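Local coordinates for protein 11S globulin subunit beta (Cucurbita maxima, PDB 2E9Q) that serves as a seed storage protein, a nutrient reservoir of the 11S globulin family that assembles as a hexamer, at residues R33-R39 with E49-N55; Q59-N64 with V159-R164; S81-K85 with A167-D171; I100-A104 with T280-L284. All coordinates share one frame; numbering follows the deposited sequence. Where two conformers were deposited one is given.

Interaction 1. Residues R33-R39 with E49-N55; sequences RAQDPVR and EVWDQDN
Gln-35 reaches Trp-51 through its backbone: Trp-51 NE1 donates to Gln-35 O at 2.9 Å, in the plane of the indole but well above the plane of the carbonyl. The CB of Gln-35 lies 3.7 Å from Trp-51 CD1. Its amide lies nearly flat against that of Asn-55, the planes 13° apart. A water donates to Asp-36 O and accepts from Asp-52 N, tying the two loops together; the carboxylate of Asp-36 turns instead to Gln-375. Pro-37 comes next and lies over one face of the indole. Pro-37 CG is 3.4 Å from Trp-51 CZ2 and sits over the six-membered ring, a CH-pi contact. The CG of Trp-51 is anti to its own carbonyl carbon (chi1 -87°), which lays the indole beside Pro-37. With an alanine in place of Trp-51, Pro-37 would probably lose its aromatic floor and Gln-35 O this donor. Here the chain enters the first strand pair of the N-terminal cupin domain, through a classic beta bulge. Val-38 N and Arg-39 N both donate to Val-50 O, at 2.8 and 3.1 Å. Val-50 N returns a bond to Arg-39 O. The guanidinium of Arg-39 has the end of Gln-53 at its edge.

Interaction 2. Residues Q59-N64 with V159-R164; sequences QCAGVN and VFADTR
A Schellman motif ends helix 56-61 at Gly-62, and the chain passes straight into strand 63-70, which pairs with strand 155-162. Gly-62 has positive phi. A CB on it would clash with Arg-164 CG, so the close approach of the arginine chain depends on the missing side chain. Gly-62 O takes two bonds from Thr-163: the backbone N at 2.9 Å and OG1 at 3.0 Å. Both donors come from the same face of the carbonyl plane. The OG1 of Thr-163 sits between its own backbone N and carbonyl carbon (chi1 61°), which turns it to this oxygen. Arg-164 stretches from CG to NE along the helix end. Arg-164 NE makes a weak bond to Cys-60 O at 3.1 Å, and NH1 a weak, longer one to Gln-59 O (3.4 Å). Asp-162 OD1 accepts from Arg-164 N, forming an Asx turn. In the antiparallel sheet of the N-terminal cupin domain, Asn-64 and Ala-161 are a hydrogen-bonded pair. Asn-64 N donates to Ala-161 O at 2.9 Å, and Ala-161 N returns an almost straight bond (179°) to Asn-64 O. Val-63 and Asp-162 form the next, non-hydrogen-bonded pair. Val-63 CB meets Phe-160 CE2 at 3.8 Å, and both residues also touch Val-346 of strand 345-350. Asn-64 OD1 is buried beside Thr-163 CG2, 3.1 Å away, with no hydrogen-bond partner in the model.

Interaction 3. Residues S81-K85 with A167-D171; sequences SNAPK and ANQID
Asn-82 and Asn-168 carry the tight part of this contact. Their side chains lie side by side and point the same way, with the amide planes turned 70° apart. Asn-82 ND2 gives a weak hydrogen bond to Asn-168 OD1 at 3.3 Å. Asn-168 CB presses on Asn-82 O at 3.1 Å. The CG of Asn-168 is anti to the backbone N (chi1 169°), which brings its amide back over its own loop. There Asn-168 OD1 accepts from Ile-170 N at 3.0 Å, an Asx turn, and ND2 donates to Asp-171 O at 2.8 Å. The second of these bonds lies in the amide plane and is nearly straight (168°). With Thr-163 O as a further acceptor for ND2, the amide is fixed in rotation. A leucine in place of Asn-168 would probably leave Ile-170 N and Asp-171 O without these mates and set the turn free to shift. Asn-82 is held as well: its OD1 accepts from Arg-175 N, and ND2 also donates to Tyr-173 O. The CD1 of Ile-170 closes against Asn-82 CB at 3.9 Å. The looser side is at Pro-84 and Ala-167. Pro-84 CG and Ala-167 CB alone meet there, 4.0 Å apart, and Ala-167 is partly exposed. Gln-169 points away from this contact, and its OE1 is hydrogen-bonded to Thr-401 of the third subunit. The two loops thus meet at the end of the N-terminal cupin domain's strands. Residues 81-85 link strand 74-81 to strand 85-91. The loop holding residues 167-171 runs from strand 155-162 toward strand 176-178.

Interaction 4. Residues I100-A104 with T280-L284; sequences IPGCA and TICTL
A covalent bridge joins Cys-103 and Cys-282, SG to SG at 2.0 Å. The torsion about the sulfur-sulfur bond is -88°, near the value of a relaxed disulfide. The two half-cystines are set alike: each SG is anti to its own carbonyl carbon and beside its backbone N, with chi1 -57° at Cys-103 and -56° at Cys-282. The CB atoms of Cys-103 and Cys-282 come within 3.8 Å. Cys-103 is buried, while Cys-282 is exposed. Ile-281 adds the main apolar contact beside the bridge. Its CG1 lies between the backbone N and the carbonyl carbon, and from there Ile-281 CG1 approaches Cys-103 SG at 3.8 Å. No hydrogen bond crosses between the segments. Each cysteine stands on a tight local fold: Cys-103 closes a type II beta turn that begins at Ile-100, and Cys-282 is the middle residue of the short 3-10 segment 281-283. Pro-101, in the turn, also packs on Asn-408 of the third subunit. Here the bridge joins two parts of a single proglobulin chain. In the mature 11S globulin it is the disulfide that links the acidic and basic chains derived from that precursor.

Overall arrangement
Interactions 1, 2 and 3 lie in the N-terminal cupin domain. Interactions 1 and 2 have centres about 12 Å apart and touch. They share one antiparallel sheet, where strand 46-50 neighbours strand 63-70. Interaction 2 also touches interaction 3, their centres about 10 Å apart. Along the chain interaction 1 closes first; the segments of the other three alternate. Interaction 4 stands apart at the surface, its centre about 34 Å from that of interaction 1. It joins the loop after strand 93-98 to the residues leading into strand 287-289, an edge strand of the same sheet, and so holds the two future chains together after processing. Interaction 2 touches the second subunit, interactions 3 and 4 the third.

Interaction 1. Residues R33-R39 with E49-N55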
# COMPACT_ATOMS: atom_id res chain seq x y z
N ARG A 33 -6.14 16.76 -20.50
CA ARG A 33 -6.68 16.77 -21.85
C ARG A 33 -7.87 15.84 -22.00
O ARG A 33 -7.95 14.79 -21.35
CB ARG A 33 -5.58 16.37 -22.84
CG ARG A 33 -4.32 17.24 -22.71
CD ARG A 33 -3.20 16.81 -23.67
NE ARG A 33 -2.78 15.43 -23.47
CZ ARG A 33 -1.79 14.84 -24.15
NH1 ARG A 33 -1.47 13.58 -23.91
NH2 ARG A 33 -1.12 15.53 -25.06
N ALA A 34 -8.82 16.23 -22.85
CA ALA A 34 -9.97 15.39 -23.14
C ALA A 34 -9.35 14.43 -24.15
O ALA A 34 -9.08 14.82 -25.28
CB ALA A 34 -11.07 16.20 -23.78
N GLN A 35 -9.10 13.19 -23.75
CA GLN A 35 -8.45 12.21 -24.60
C GLN A 35 -9.31 11.26 -25.43
O GLN A 35 -10.35 10.77 -24.98
CB GLN A 35 -7.52 11.33 -23.77
CG GLN A 35 -6.61 12.05 -22.80
CD GLN A 35 -5.97 11.08 -21.83
OE1 GLN A 35 -5.29 10.13 -22.24
NE2 GLN A 35 -6.18 11.30 -20.52
N ASP A 36 -8.82 10.96 -26.63
CA ASP A 36 -9.47 10.02 -27.52
C ASP A 36 -8.54 8.82 -27.58
O ASP A 36 -7.36 8.93 -27.23
CB ASP A 36 -9.64 10.62 -28.92
CG ASP A 36 -10.92 11.41 -29.07
OD1 ASP A 36 -10.87 12.65 -29.10
OD2 ASP A 36 -12.00 10.78 -29.15
N PRO A 37 -9.05 7.66 -28.03
CA PRO A 37 -8.16 6.49 -28.10
C PRO A 37 -7.01 6.86 -29.01
O PRO A 37 -7.16 7.72 -29.88
CB PRO A 37 -9.05 5.41 -28.72
CG PRO A 37 -10.42 5.82 -28.31
CD PRO A 37 -10.40 7.32 -28.50
N VAL A 38 -5.86 6.23 -28.83
CA VAL A 38 -4.71 6.55 -29.67
C VAL A 38 -4.24 5.34 -30.47
O VAL A 38 -3.45 5.47 -31.39
CB VAL A 38 -3.51 7.06 -28.83
CG1 VAL A 38 -3.89 8.32 -28.08
CG2 VAL A 38 -3.05 5.98 -27.86
N ARG A 39 -4.74 4.17 -30.12
CA ARG A 39 -4.33 2.94 -30.80
C ARG A 39 -5.54 2.05 -31.08
O ARG A 39 -6.54 2.11 -30.38
CB ARG A 39 -3.30 2.22 -29.92
CG ARG A 39 -2.16 1.60 -30.70
CD ARG A 39 -0.98 1.23 -29.80
NE ARG A 39 -0.31 2.40 -29.21
CZ ARG A 39 -0.35 2.73 -27.92
NH1 ARG A 39 0.29 3.81 -27.49
NH2 ARG A 39 -1.04 1.98 -27.06
N GLU A 49 -9.99 -0.45 -29.14
CA GLU A 49 -9.35 0.84 -29.10
C GLU A 49 -8.72 1.04 -27.71
O GLU A 49 -9.33 0.66 -26.69
CB GLU A 49 -10.38 1.93 -29.38
CG GLU A 49 -10.96 1.87 -30.80
CD GLU A 49 -12.05 2.90 -31.02
OE1 GLU A 49 -13.20 2.67 -30.59
OE2 GLU A 49 -11.75 3.96 -31.60
N VAL A 50 -7.52 1.62 -27.68
CA VAL A 50 -6.81 1.85 -26.42
C VAL A 50 -6.36 3.29 -26.25
O VAL A 50 -5.86 3.91 -27.20
CB VAL A 50 -5.58 0.94 -26.33
CG1 VAL A 50 -4.92 1.09 -24.98
CG2 VAL A 50 -5.98 -0.51 -26.56
N TRP A 51 -6.55 3.84 -25.05
CA TRP A 51 -6.14 5.21 -24.79
C TRP A 51 -4.64 5.22 -24.46
O TRP A 51 -4.03 4.16 -24.30
CB TRP A 51 -6.95 5.82 -23.64
CG TRP A 51 -8.24 6.45 -24.08
CD1 TRP A 51 -8.53 7.79 -24.13
CD2 TRP A 51 -9.44 5.77 -24.50
NE1 TRP A 51 -9.83 7.98 -24.54
CE2 TRP A 51 -10.41 6.76 -24.78
CE3 TRP A 51 -9.78 4.42 -24.67
CZ2 TRP A 51 -11.71 6.45 -25.21
CZ3 TRP A 51 -11.08 4.10 -25.10
CH2 TRP A 51 -12.02 5.12 -25.37
N ASP A 52 -4.06 6.41 -24.39
CA ASP A 52 -2.62 6.53 -24.14
C ASP A 52 -2.24 6.36 -22.68
O ASP A 52 -2.38 7.28 -21.89
CB ASP A 52 -2.11 7.87 -24.66
CG ASP A 52 -0.60 8.01 -24.51
OD1 ASP A 52 0.11 6.98 -24.51
OD2 ASP A 52 -0.12 9.15 -24.42
N GLN A 53 -1.74 5.17 -22.34
CA GLN A 53 -1.33 4.87 -20.98
C GLN A 53 -0.29 5.89 -20.47
O GLN A 53 -0.31 6.25 -19.29
CB GLN A 53 -0.74 3.46 -20.91
CG GLN A 53 0.02 3.06 -22.17
CD GLN A 53 -0.91 2.64 -23.30
OE1 GLN A 53 -1.37 1.50 -23.34
NE2 GLN A 53 -1.21 3.57 -24.20
N ASP A 54 0.58 6.36 -21.36
CA ASP A 54 1.60 7.33 -20.95
C ASP A 54 1.09 8.77 -20.87
O ASP A 54 1.86 9.70 -20.63
CB ASP A 54 2.82 7.24 -21.87
CG ASP A 54 3.42 5.85 -21.91
OD1 ASP A 54 3.69 5.27 -20.83
OD2 ASP A 54 3.63 5.32 -23.02
N ASN A 55 -0.21 8.98 -21.09
CA ASN A 55 -0.75 10.33 -20.94
C ASN A 55 -0.36 10.73 -19.50
O ASN A 55 -0.38 9.89 -18.60
CB ASN A 55 -2.29 10.29 -21.07
CG ASN A 55 -2.97 11.44 -20.35
OD1 ASN A 55 -3.32 12.46 -20.96
ND2 ASN A 55 -3.17 11.29 -19.05
O HOH W 1 -5.32 8.58 -25.20

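Interaction 2. Residues Q59-N64 with V159-R164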
# COMPACT_ATOMS: atom_id res chain seq x y z
N GLN A 59 -0.90 8.32 -16.23
CA GLN A 59 0.31 7.79 -15.63
C GLN A 59 0.32 8.10 -14.14
O GLN A 59 0.71 7.26 -13.33
CB GLN A 59 1.53 8.39 -16.33
CG GLN A 59 2.79 7.57 -16.23
CD GLN A 59 3.95 8.20 -16.99
OE1 GLN A 59 5.09 7.74 -16.91
NE2 GLN A 59 3.66 9.25 -17.75
N CYS A 60 -0.11 9.29 -13.76
CA CYS A 60 -0.13 9.65 -12.35
C CYS A 60 -1.03 8.70 -11.59
O CYS A 60 -0.64 8.13 -10.57
CB CYS A 60 -0.65 11.07 -12.18
SG CYS A 60 -0.68 11.63 -10.46
N ALA A 61 -2.25 8.54 -12.11
CA ALA A 61 -3.24 7.68 -11.50
C ALA A 61 -3.05 6.20 -11.83
O ALA A 61 -3.63 5.35 -11.19
CB ALA A 61 -4.64 8.13 -11.91
N GLY A 62 -2.22 5.90 -12.82
CA GLY A 62 -1.99 4.52 -13.19
C GLY A 62 -3.28 3.89 -13.70
O GLY A 62 -3.70 2.82 -13.26
N VAL A 63 -3.91 4.57 -14.65
CA VAL A 63 -5.14 4.05 -15.21
C VAL A 63 -4.94 3.76 -16.69
O VAL A 63 -4.03 4.31 -17.34
CB VAL A 63 -6.31 5.07 -15.06
CG1 VAL A 63 -6.35 5.61 -13.64
CG2 VAL A 63 -6.16 6.21 -16.05
N ASN A 64 -5.78 2.87 -17.21
CA ASN A 64 -5.77 2.50 -18.61
C ASN A 64 -7.23 2.47 -19.01
O ASN A 64 -8.10 2.19 -18.18
CB ASN A 64 -5.18 1.10 -18.82
CG ASN A 64 -3.78 0.96 -18.29
OD1 ASN A 64 -3.55 0.96 -17.08
ND2 ASN A 64 -2.82 0.84 -19.20
N VAL A 159 -13.78 -0.45 -20.87
CA VAL A 159 -12.93 -1.13 -19.90
C VAL A 159 -11.95 -0.24 -19.16
O VAL A 159 -11.02 0.31 -19.76
CB VAL A 159 -12.12 -2.22 -20.58
CG1 VAL A 159 -11.29 -2.99 -19.55
CG2 VAL A 159 -13.04 -3.15 -21.37
N PHE A 160 -12.15 -0.11 -17.85
CA PHE A 160 -11.28 0.68 -16.99
C PHE A 160 -10.39 -0.26 -16.18
O PHE A 160 -10.88 -1.16 -15.48
CB PHE A 160 -12.12 1.55 -16.07
CG PHE A 160 -11.32 2.27 -15.03
CD1 PHE A 160 -11.27 1.78 -13.72
CD2 PHE A 160 -10.65 3.46 -15.33
CE1 PHE A 160 -10.56 2.47 -12.73
CE2 PHE A 160 -9.94 4.16 -14.34
CZ PHE A 160 -9.89 3.66 -13.04
N ALA A 161 -9.09 -0.07 -16.30
CA ALA A 161 -8.11 -0.89 -15.59
C ALA A 161 -7.22 0.01 -14.77
O ALA A 161 -6.79 1.07 -15.23
CB ALA A 161 -7.28 -1.69 -16.59
N ASP A 162 -6.95 -0.41 -13.54
CA ASP A 162 -6.11 0.37 -12.64
C ASP A 162 -4.88 -0.43 -12.26
O ASP A 162 -4.97 -1.42 -11.52
CB ASP A 162 -6.93 0.74 -11.40
CG ASP A 162 -6.09 1.33 -10.30
OD1 ASP A 162 -5.12 2.07 -10.58
OD2 ASP A 162 -6.42 1.05 -9.12
N THR A 163 -3.73 0.01 -12.77
CA THR A 163 -2.45 -0.64 -12.53
C THR A 163 -1.82 -0.30 -11.19
O THR A 163 -0.96 -1.01 -10.71
CB THR A 163 -1.44 -0.29 -13.63
OG1 THR A 163 -1.22 1.13 -13.63
CG2 THR A 163 -1.98 -0.70 -14.99
N ARG A 164 -2.24 0.81 -10.59
CA ARG A 164 -1.70 1.16 -9.29
C ARG A 164 -2.67 0.59 -8.27
O ARG A 164 -3.10 1.27 -7.34
CB ARG A 164 -1.58 2.68 -9.12
CG ARG A 164 -0.40 3.29 -9.86
CD ARG A 164 -0.21 4.74 -9.46
NE ARG A 164 0.78 5.40 -10.31
CZ ARG A 164 2.07 5.11 -10.32
NH1 ARG A 164 2.89 5.77 -11.13
NH2 ARG A 164 2.56 4.18 -9.51

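Interaction 3. Residues S81-K85 with A167-D171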
# COMPACT_ATOMS: atom_id res chain seq x y z
N SER A 81 -5.68 -10.45 -16.67
CA SER A 81 -4.68 -9.40 -16.56
C SER A 81 -4.21 -9.15 -15.13
O SER A 81 -4.88 -9.54 -14.16
CB SER A 81 -5.19 -8.10 -17.18
OG SER A 81 -6.49 -7.78 -16.73
N ASN A 82 -3.06 -8.48 -15.02
CA ASN A 82 -2.44 -8.17 -13.74
C ASN A 82 -3.12 -7.05 -12.97
O ASN A 82 -2.73 -6.73 -11.87
CB ASN A 82 -0.97 -7.80 -13.96
CG ASN A 82 -0.79 -6.54 -14.81
OD1 ASN A 82 -1.59 -6.27 -15.71
ND2 ASN A 82 0.26 -5.78 -14.53
N ALA A 83 -4.16 -6.47 -13.56
CA ALA A 83 -4.87 -5.37 -12.92
C ALA A 83 -6.37 -5.61 -12.87
O ALA A 83 -6.93 -6.25 -13.76
CB ALA A 83 -4.57 -4.07 -13.66
N PRO A 84 -7.05 -5.11 -11.82
CA PRO A 84 -8.50 -5.26 -11.66
C PRO A 84 -9.18 -4.38 -12.71
O PRO A 84 -8.63 -3.33 -13.11
CB PRO A 84 -8.76 -4.71 -10.26
CG PRO A 84 -7.42 -4.68 -9.60
CD PRO A 84 -6.48 -4.33 -10.70
N LYS A 85 -10.37 -4.78 -13.14
CA LYS A 85 -11.09 -4.03 -14.15
C LYS A 85 -12.57 -3.87 -13.86
O LYS A 85 -13.21 -4.71 -13.21
CB LYS A 85 -10.98 -4.71 -15.52
CG LYS A 85 -9.60 -4.72 -16.14
CD LYS A 85 -9.60 -5.64 -17.35
CE LYS A 85 -8.24 -5.66 -18.05
NZ LYS A 85 -8.30 -6.43 -19.32
N ALA A 167 -3.70 -5.13 -5.88
CA ALA A 167 -3.67 -6.47 -6.49
C ALA A 167 -2.55 -6.69 -7.51
O ALA A 167 -2.16 -7.82 -7.77
CB ALA A 167 -5.02 -6.77 -7.14
N ASN A 168 -2.03 -5.61 -8.09
CA ASN A 168 -0.94 -5.75 -9.07
C ASN A 168 0.41 -5.58 -8.39
O ASN A 168 0.73 -4.50 -7.90
CB ASN A 168 -1.13 -4.73 -10.20
CG ASN A 168 0.07 -4.62 -11.11
OD1 ASN A 168 0.82 -5.58 -11.31
ND2 ASN A 168 0.25 -3.44 -11.69
N GLN A 169 1.20 -6.64 -8.37
CA GLN A 169 2.51 -6.59 -7.73
C GLN A 169 3.67 -6.48 -8.72
O GLN A 169 4.83 -6.54 -8.32
CB GLN A 169 2.74 -7.82 -6.86
CG GLN A 169 1.66 -8.07 -5.80
CD GLN A 169 2.09 -9.09 -4.76
OE1 GLN A 169 3.17 -9.69 -4.87
NE2 GLN A 169 1.26 -9.31 -3.75
N ILE A 170 3.37 -6.34 -10.00
CA ILE A 170 4.43 -6.24 -10.99
C ILE A 170 4.88 -4.79 -11.16
O ILE A 170 5.73 -4.31 -10.40
CB ILE A 170 3.99 -6.79 -12.36
CG1 ILE A 170 3.47 -8.22 -12.19
CG2 ILE A 170 5.16 -6.77 -13.32
CD1 ILE A 170 2.77 -8.76 -13.42
N ASP A 171 4.34 -4.11 -12.16
CA ASP A 171 4.68 -2.72 -12.42
C ASP A 171 3.44 -2.03 -12.96
O ASP A 171 2.47 -2.70 -13.31
CB ASP A 171 5.86 -2.63 -13.41
CG ASP A 171 5.52 -3.20 -14.76
OD1 ASP A 171 6.46 -3.50 -15.53
OD2 ASP A 171 4.32 -3.35 -15.06

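Interaction 4. Residues I100-A104 with T280-L284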
# COMPACT_ATOMS: atom_id res chain seq x y z
N ILE A 100 -13.12 -17.03 -11.54
CA ILE A 100 -12.82 -16.62 -10.16
C ILE A 100 -12.40 -17.84 -9.32
O ILE A 100 -13.23 -18.64 -8.87
CB ILE A 100 -13.98 -15.81 -9.47
CG1 ILE A 100 -13.97 -16.05 -7.96
CG2 ILE A 100 -15.32 -16.14 -10.09
CD1 ILE A 100 -12.72 -15.58 -7.27
N PRO A 101 -11.08 -17.99 -9.09
CA PRO A 101 -10.38 -19.04 -8.35
C PRO A 101 -11.00 -19.52 -7.04
O PRO A 101 -11.59 -18.74 -6.28
CB PRO A 101 -8.99 -18.45 -8.14
CG PRO A 101 -9.22 -16.97 -8.18
CD PRO A 101 -10.16 -16.86 -9.34
N GLY A 102 -10.85 -20.81 -6.80
CA GLY A 102 -11.39 -21.42 -5.60
C GLY A 102 -12.86 -21.70 -5.78
O GLY A 102 -13.40 -22.63 -5.18
N CYS A 103 -13.51 -20.91 -6.62
CA CYS A 103 -14.93 -21.06 -6.87
C CYS A 103 -15.26 -21.96 -8.06
O CYS A 103 -15.96 -21.54 -8.98
CB CYS A 103 -15.58 -19.70 -7.09
SG CYS A 103 -15.33 -18.55 -5.71
N ALA A 104 -14.74 -23.18 -8.04
CA ALA A 104 -15.02 -24.12 -9.11
C ALA A 104 -16.55 -24.28 -9.15
O ALA A 104 -17.11 -25.13 -8.45
CB ALA A 104 -14.34 -25.46 -8.84
N THR A 280 -17.41 -17.14 1.26
CA THR A 280 -18.64 -16.65 0.66
C THR A 280 -18.33 -15.74 -0.52
O THR A 280 -19.23 -15.14 -1.12
CB THR A 280 -19.48 -15.85 1.68
OG1 THR A 280 -18.81 -14.63 1.99
CG2 THR A 280 -19.66 -16.67 2.96
N ILE A 281 -17.04 -15.64 -0.84
CA ILE A 281 -16.61 -14.82 -1.96
C ILE A 281 -17.33 -15.30 -3.22
O ILE A 281 -17.74 -14.49 -4.06
CB ILE A 281 -15.09 -14.94 -2.18
CG1 ILE A 281 -14.74 -16.36 -2.66
CG2 ILE A 281 -14.35 -14.63 -0.88
CD1 ILE A 281 -13.25 -16.63 -2.82
N CYS A 282 -17.49 -16.61 -3.33
CA CYS A 282 -18.13 -17.23 -4.49
C CYS A 282 -19.58 -16.84 -4.71
O CYS A 282 -20.13 -17.07 -5.78
CB CYS A 282 -18.05 -18.75 -4.37
SG CYS A 282 -16.36 -19.40 -4.18
N THR A 283 -20.21 -16.25 -3.70
CA THR A 283 -21.60 -15.86 -3.82
C THR A 283 -21.80 -14.38 -4.15
O THR A 283 -22.91 -13.95 -4.44
CB THR A 283 -22.37 -16.20 -2.51
OG1 THR A 283 -23.78 -16.20 -2.77
CG2 THR A 283 -22.05 -15.17 -1.42
N LEU A 284 -20.73 -13.59 -4.10
CA LEU A 284 -20.83 -12.16 -4.39
C LEU A 284 -21.25 -11.86 -5.83
O LEU A 284 -20.85 -12.56 -6.76
CB LEU A 284 -19.48 -11.50 -4.12
CG LEU A 284 -18.98 -11.62 -2.68
CD1 LEU A 284 -17.67 -10.84 -2.53
CD2 LEU A 284 -20.02 -11.07 -1.72